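Local coordinates for protein beta-N-acetylhexosaminidase (Mycobacterium smegmatis, PDB 4YYF) that probably hydrolyses terminal non-reducing N-acetyl-D-hexosamine residues from N-acetyl-beta-D-hexosaminides, as a member of glycosyl hydrolase family 3, at residues Ala156-Val161 with Val201-Pro206. The protein carries 1 engineered substitution. Numbering follows the deposited sequence.
Sequences APVVDV and VLKHFP
Asp-160 grips His-204 at two points, backbone and ring, a bidentate task that suits a short carboxylate. From CB, its chain turns CG anti to the carbonyl carbon (chi1 -62°), and CG then lies at the edge of the imidazole, in the ring plane. OD1 takes the backbone N-H of His-204 from above the carboxylate plane, 3.0 Å from N, and also accepts from the backbone N of His-208. OD2 offers its syn lone pair to ND1 of His-204 at 2.8 Å; this bond, in the ring plane, sets the ring's rotation, with the carboxylate nearly coplanar (15°). Lys-203 lays CG over one ring face, then passes Val-158, whose CG2 meets CE at 3.6 Å; its long, extended chain lets NZ salt-bridge Glu-106 and hydrogen-bond Phe-155 O. Lys-203 O accepts Val-159 N-H (N to O 2.7 Å) beside the single Val-158/Lys-203 beta bridge. After the cis peptide before His-204, an acetate, probably from the crystallisation liquor, lies beside the ring, consistent with a pocket. Compact apolar Pro-157 and Val-159 share CD2 of Leu-202, joining the loop after strand 153-154 to neighbouring parallel strand 199-205 of the TIM-barrel domain, with helices 179-196 and 234-239 packed outside and strand 246-249 alongside.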
loop_
_atom_site.group_PDB
_atom_site.type_symbol
_atom_site.label_atom_id
_atom_site.label_comp_id
_atom_site.label_asym_id
_atom_site.label_seq_id
_atom_site.Cartn_x
_atom_site.Cartn_y
_atom_site.Cartn_z
ATOM N N ALA A 156 2.288 6.240 -2.307
ATOM C CA ALA A 156 3.088 6.902 -3.331
ATOM C C ALA A 156 4.512 6.899 -2.813
ATOM O O ALA A 156 4.723 6.862 -1.605
ATOM C CB ALA A 156 2.575 8.347 -3.545
ATOM N N PRO A 157 5.514 6.966 -3.703
ATOM C CA PRO A 157 5.449 7.138 -5.147
ATOM C C PRO A 157 5.308 5.825 -5.898
ATOM O O PRO A 157 5.760 4.770 -5.459
ATOM C CB PRO A 157 6.820 7.731 -5.480
ATOM C CG PRO A 157 7.741 7.055 -4.472
ATOM C CD PRO A 157 6.900 7.035 -3.199
ATOM N N VAL A 158 4.688 5.930 -7.061
ATOM C CA VAL A 158 4.732 4.896 -8.076
ATOM C C VAL A 158 6.173 4.790 -8.555
ATOM O O VAL A 158 6.791 5.796 -8.909
ATOM C CB VAL A 158 3.843 5.314 -9.263
ATOM C CG1 VAL A 158 4.071 4.402 -10.484
ATOM C CG2 VAL A 158 2.378 5.315 -8.841
ATOM N N VAL A 159 6.717 3.580 -8.573
ATOM C CA VAL A 159 8.056 3.379 -9.123
ATOM C C VAL A 159 7.993 2.527 -10.383
ATOM O O VAL A 159 9.024 2.163 -10.958
ATOM C CB VAL A 159 9.036 2.776 -8.083
ATOM C CG1 VAL A 159 9.218 3.733 -6.890
ATOM C CG2 VAL A 159 8.536 1.427 -7.608
ATOM N N ASP A 160 6.774 2.239 -10.828
ATOM C CA ASP A 160 6.573 1.621 -12.133
ATOM C C ASP A 160 7.275 2.408 -13.230
ATOM O O ASP A 160 7.325 3.641 -13.204
ATOM C CB ASP A 160 5.083 1.523 -12.467
ATOM C CG ASP A 160 4.314 0.666 -11.487
ATOM O OD1 ASP A 160 4.871 -0.347 -11.000
ATOM O OD2 ASP A 160 3.144 1.013 -11.191
ATOM N N VAL A 161 7.818 1.674 -14.198
ATOM C CA VAL A 161 8.577 2.245 -15.294
ATOM C C VAL A 161 7.767 2.010 -16.559
ATOM O O VAL A 161 7.398 0.873 -16.842
ATOM C CB VAL A 161 9.928 1.510 -15.415
ATOM C CG1 VAL A 161 10.720 2.024 -16.585
ATOM C CG2 VAL A 161 10.716 1.643 -14.102
ATOM N N VAL A 201 4.923 4.636 0.269
ATOM C CA VAL A 201 4.775 3.234 -0.138
ATOM C C VAL A 201 5.129 3.100 -1.622
ATOM O O VAL A 201 4.418 3.616 -2.474
ATOM C CB VAL A 201 3.338 2.714 0.092
ATOM C CG1 VAL A 201 3.276 1.185 -0.165
ATOM C CG2 VAL A 201 2.852 3.025 1.529
ATOM N N LEU A 202 6.232 2.416 -1.915
ATOM C CA LEU A 202 6.667 2.181 -3.294
ATOM C C LEU A 202 5.752 1.156 -3.974
ATOM O O LEU A 202 5.504 0.089 -3.417
ATOM C CB LEU A 202 8.097 1.641 -3.290
ATOM C CG LEU A 202 9.124 2.395 -2.439
ATOM C CD1 LEU A 202 10.449 1.638 -2.419
ATOM C CD2 LEU A 202 9.338 3.807 -2.983
ATOM N N LYS A 203 5.260 1.452 -5.176
ATOM C CA LYS A 203 4.305 0.547 -5.843
ATOM C C LYS A 203 4.523 0.581 -7.365
ATOM O O LYS A 203 5.075 1.565 -7.864
ATOM C CB LYS A 203 2.863 0.933 -5.462
ATOM C CG LYS A 203 2.381 2.255 -6.055
ATOM C CD LYS A 203 1.090 2.737 -5.351
ATOM C CE LYS A 203 0.454 3.917 -6.091
ATOM N NZ LYS A 203 -0.784 4.408 -5.390
ATOM N N HIS A 204 4.126 -0.451 -8.125
ATOM C CA HIS A 204 3.459 -1.672 -7.659
ATOM C C HIS A 204 4.385 -2.881 -7.904
ATOM O O HIS A 204 4.535 -3.333 -9.038
ATOM C CB HIS A 204 2.133 -1.887 -8.425
ATOM C CG HIS A 204 1.180 -0.728 -8.361
ATOM N ND1 HIS A 204 1.285 0.379 -9.196
ATOM C CD2 HIS A 204 0.087 -0.497 -7.595
ATOM C CE1 HIS A 204 0.323 1.230 -8.922
ATOM N NE2 HIS A 204 -0.429 0.724 -7.948
ATOM N N PHE A 205 5.001 -3.400 -6.845
ATOM C CA PHE A 205 6.018 -4.462 -6.940
ATOM C C PHE A 205 5.449 -5.782 -7.485
ATOM O O PHE A 205 4.349 -6.194 -7.105
ATOM C CB PHE A 205 6.612 -4.681 -5.540
ATOM C CG PHE A 205 7.767 -5.643 -5.485
ATOM C CD1 PHE A 205 7.551 -7.008 -5.298
ATOM C CD2 PHE A 205 9.079 -5.177 -5.554
ATOM C CE1 PHE A 205 8.625 -7.898 -5.218
ATOM C CE2 PHE A 205 10.151 -6.066 -5.467
ATOM C CZ PHE A 205 9.918 -7.430 -5.296
ATOM N N PRO A 206 6.205 -6.480 -8.362
ATOM C CA PRO A 206 7.529 -6.149 -8.912
ATOM C C PRO A 206 7.495 -5.324 -10.200
ATOM O O PRO A 206 8.486 -5.306 -10.939
ATOM C CB PRO A 206 8.110 -7.523 -9.224
ATOM C CG PRO A 206 6.892 -8.327 -9.648
ATOM C CD PRO A 206 5.815 -7.865 -8.683
#